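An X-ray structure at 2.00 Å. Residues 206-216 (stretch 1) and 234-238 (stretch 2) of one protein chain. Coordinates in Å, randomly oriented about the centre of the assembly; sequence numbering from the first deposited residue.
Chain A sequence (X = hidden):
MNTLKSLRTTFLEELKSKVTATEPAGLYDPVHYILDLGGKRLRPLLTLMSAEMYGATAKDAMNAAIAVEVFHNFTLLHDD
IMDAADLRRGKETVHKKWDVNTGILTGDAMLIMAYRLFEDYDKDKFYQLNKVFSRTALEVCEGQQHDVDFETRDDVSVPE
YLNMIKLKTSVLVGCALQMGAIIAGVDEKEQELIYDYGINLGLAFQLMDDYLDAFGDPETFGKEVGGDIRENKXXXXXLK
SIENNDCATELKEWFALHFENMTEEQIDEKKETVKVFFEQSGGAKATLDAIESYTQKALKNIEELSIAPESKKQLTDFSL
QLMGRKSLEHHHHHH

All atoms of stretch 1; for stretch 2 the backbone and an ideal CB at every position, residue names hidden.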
# COMPACT_ATOMS: atom_id res chain seq x y z
N GLN A 206 1.96 -23.80 30.62
CA GLN A 206 1.84 -23.49 29.18
C GLN A 206 0.78 -24.41 28.58
O GLN A 206 -0.02 -23.92 27.77
CB GLN A 206 3.17 -23.66 28.47
CG GLN A 206 3.07 -23.40 26.99
CD GLN A 206 2.47 -22.06 26.64
OE1 GLN A 206 1.62 -21.98 25.76
NE2 GLN A 206 2.91 -21.02 27.31
N LEU A 207 0.77 -25.69 28.94
CA LEU A 207 -0.30 -26.61 28.48
C LEU A 207 -1.66 -26.09 28.94
O LEU A 207 -2.63 -26.19 28.13
CB LEU A 207 -0.02 -28.05 28.90
CG LEU A 207 1.18 -28.64 28.17
CD1 LEU A 207 1.49 -30.02 28.68
CD2 LEU A 207 0.94 -28.71 26.67
N MET A 208 -1.72 -25.49 30.13
CA MET A 208 -2.97 -24.86 30.63
C MET A 208 -3.32 -23.67 29.73
O MET A 208 -4.48 -23.53 29.40
CB MET A 208 -2.80 -24.37 32.07
CG MET A 208 -4.09 -23.86 32.68
SD MET A 208 -3.92 -23.27 34.38
CE MET A 208 -3.18 -21.66 34.14
N ASP A 209 -2.34 -22.85 29.36
CA ASP A 209 -2.59 -21.70 28.46
C ASP A 209 -3.12 -22.24 27.11
O ASP A 209 -4.12 -21.74 26.61
CB ASP A 209 -1.34 -20.84 28.41
CG ASP A 209 -1.47 -19.75 27.36
OD1 ASP A 209 -1.18 -20.05 26.17
OD2 ASP A 209 -1.91 -18.64 27.72
N ASP A 210 -2.57 -23.33 26.58
CA ASP A 210 -3.05 -23.92 25.32
C ASP A 210 -4.53 -24.27 25.50
O ASP A 210 -5.29 -24.05 24.58
CB ASP A 210 -2.25 -25.16 24.92
CG ASP A 210 -0.86 -24.89 24.39
OD1 ASP A 210 -0.47 -23.69 24.32
OD2 ASP A 210 -0.20 -25.87 24.00
N TYR A 211 -4.91 -24.83 26.65
CA TYR A 211 -6.27 -25.33 26.91
C TYR A 211 -7.24 -24.16 26.99
O TYR A 211 -8.33 -24.20 26.39
CB TYR A 211 -6.33 -26.17 28.20
CG TYR A 211 -7.71 -26.69 28.49
CD1 TYR A 211 -8.62 -25.92 29.20
CD2 TYR A 211 -8.12 -27.89 27.96
CE1 TYR A 211 -9.90 -26.38 29.42
CE2 TYR A 211 -9.40 -28.37 28.17
CZ TYR A 211 -10.28 -27.60 28.91
OH TYR A 211 -11.54 -28.08 29.10
N LEU A 212 -6.87 -23.14 27.75
CA LEU A 212 -7.74 -21.99 28.07
C LEU A 212 -7.84 -21.08 26.85
O LEU A 212 -8.81 -20.32 26.78
CB LEU A 212 -7.20 -21.24 29.30
CG LEU A 212 -7.35 -21.97 30.65
CD1 LEU A 212 -6.76 -21.13 31.78
CD2 LEU A 212 -8.81 -22.32 30.97
N ASP A 213 -6.88 -21.11 25.94
CA ASP A 213 -6.98 -20.29 24.71
C ASP A 213 -8.27 -20.69 23.97
O ASP A 213 -8.96 -19.81 23.54
CB ASP A 213 -5.74 -20.44 23.82
CG ASP A 213 -5.73 -19.48 22.65
OD1 ASP A 213 -6.34 -19.79 21.61
OD2 ASP A 213 -5.23 -18.39 22.84
N ALA A 214 -8.57 -21.98 23.86
CA ALA A 214 -9.79 -22.51 23.23
C ALA A 214 -10.99 -22.45 24.19
O ALA A 214 -12.06 -21.99 23.75
CB ALA A 214 -9.56 -23.93 22.80
N PHE A 215 -10.82 -22.88 25.44
CA PHE A 215 -11.96 -23.21 26.33
C PHE A 215 -12.09 -22.24 27.49
O PHE A 215 -12.94 -22.49 28.31
CB PHE A 215 -11.81 -24.61 26.90
CG PHE A 215 -11.97 -25.64 25.83
CD1 PHE A 215 -13.20 -25.77 25.18
CD2 PHE A 215 -10.90 -26.40 25.41
CE1 PHE A 215 -13.34 -26.67 24.15
CE2 PHE A 215 -11.06 -27.33 24.40
CZ PHE A 215 -12.28 -27.47 23.77
N GLY A 216 -11.25 -21.22 27.53
CA GLY A 216 -11.23 -20.24 28.63
C GLY A 216 -12.40 -19.28 28.61
O GLY A 216 -13.07 -19.20 27.59
N UNK A 234 -0.54 -24.82 15.86
CA UNK A 234 -0.62 -26.27 16.15
C UNK A 234 -0.18 -26.49 17.60
O UNK A 234 1.02 -26.76 17.84
CB UNK A 234 0.25 -27.08 15.19
N UNK A 235 -1.08 -26.26 18.55
CA UNK A 235 -0.80 -26.39 20.00
C UNK A 235 -1.11 -27.81 20.44
O UNK A 235 -1.55 -28.62 19.62
CB UNK A 235 -1.62 -25.39 20.82
N UNK A 236 -0.87 -28.11 21.71
CA UNK A 236 -1.02 -29.50 22.21
C UNK A 236 -2.45 -29.96 21.96
O UNK A 236 -2.64 -31.09 21.58
CB UNK A 236 -0.68 -29.60 23.70
N UNK A 237 -3.39 -29.04 22.11
CA UNK A 237 -4.83 -29.33 21.93
C UNK A 237 -5.06 -29.82 20.49
O UNK A 237 -5.67 -30.86 20.34
CB UNK A 237 -5.68 -28.09 22.22
N UNK A 238 -4.52 -29.13 19.49
CA UNK A 238 -4.67 -29.57 18.08
C UNK A 238 -3.89 -30.85 17.79
O UNK A 238 -4.45 -31.76 17.19
CB UNK A 238 -4.20 -28.47 17.13

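Position 234 lies beyond the reach of stretch 1: nothing of the helix 206-215 comes within 5.5 Å of its ideal CB, and the backbone, at phi/psi -84/80, is not helical. The visible atoms therefore set little constraint, and stretch 1 sets no preference there. The deposited residue is Lys 234, whose amine is hydrogen-bonded elsewhere in the structure.

Position 235 is different. Its CA-to-CB bond points toward stretch 1, and the ideal CB stands 3.5 Å from Asp 210 OD2. Its extended phi/psi of -90/178, immediately before a helical segment, is typical of an N-cap, where Ser, Thr, Asp or Asn is common. The nearby carboxylate makes a second acid less attractive and a small hydroxyl side chain more so. The residue is Thr 235, with chi1 in the p well. Its OG1 donates to a water at 2.7 Å, and the same water donates to Asp 210 O, also at 2.7 Å, bridging the two stretches.

At 236 the helix begins, and its first backbone NH has no acceptor one turn back. Stretch 1 supplies one: Asp 210 OD2 accepts from the N of 236 at 3.3 Å, with a nearly straight angle of 171°. This bond uses the main chain and so does not specify the side chain. The CA-to-CB bond points toward stretch 1, and the ideal CB is already tight against Leu 207 CD2, at 3.5 Å, which favours an apolar surface near the backbone; an aromatic or a long aliphatic side chain could follow if it turned past the leucine. Tyr 236 is found here, with chi1 at -166° (t). Its CB packs 3.5 Å from Leu 207 CD2, and the ring extends onward beside that methyl, which meets it obliquely.

Position 237 also points toward stretch 1, but its ideal CB is still 4.7 Å from Asp 210 O, leaving room for a side chain to grow. Ahead lies a hollow formed by Asp 210, Tyr 211, Ala 214 and Phe 215, in which the small Ala 214 leaves space. A medium-sized apolar residue such as Leu, Ile or Met would suit it. Leu 237 fills it as a knob in a hole: its CD2 lies 3.5 Å from Ala 214 CB and 3.9 Å from Phe 215 CE2.

Position 238, helical, is out of reach again, and stretch 1 dictates nothing there, so it leaves the choice open. The residue is Tyr 238, whose side chain makes no contact with stretch 1.

Stretch 2 (234-238) KTYLY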
# COMPACT_ATOMS: atom_id res chain seq x y z
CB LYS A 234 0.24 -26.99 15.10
CG LYS A 234 -0.36 -27.01 13.69
CD LYS A 234 0.39 -27.90 12.71
CE LYS A 234 1.76 -27.37 12.35
NZ LYS A 234 1.64 -26.18 11.48
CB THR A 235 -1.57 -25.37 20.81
OG1 THR A 235 -2.95 -25.71 20.77
CG2 THR A 235 -1.35 -23.94 20.37
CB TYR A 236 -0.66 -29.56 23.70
CG TYR A 236 -0.45 -30.95 24.24
CD1 TYR A 236 0.79 -31.56 24.17
CD2 TYR A 236 -1.49 -31.65 24.81
CE1 TYR A 236 0.99 -32.84 24.66
CE2 TYR A 236 -1.30 -32.92 25.31
CZ TYR A 236 -0.06 -33.52 25.23
OH TYR A 236 0.11 -34.77 25.72
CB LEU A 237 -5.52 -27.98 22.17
CG LEU A 237 -6.99 -27.99 22.55
CD1 LEU A 237 -7.30 -29.10 23.53
CD2 LEU A 237 -7.39 -26.65 23.12
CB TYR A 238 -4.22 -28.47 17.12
CG TYR A 238 -4.11 -28.89 15.67
CD1 TYR A 238 -2.92 -29.38 15.17
CD2 TYR A 238 -5.17 -28.77 14.80
CE1 TYR A 238 -2.79 -29.75 13.85
CE2 TYR A 238 -5.07 -29.15 13.48
CZ TYR A 238 -3.87 -29.64 13.00
OH TYR A 238 -3.75 -30.01 11.70
O HOH W 1 -4.23 -23.76 22.06
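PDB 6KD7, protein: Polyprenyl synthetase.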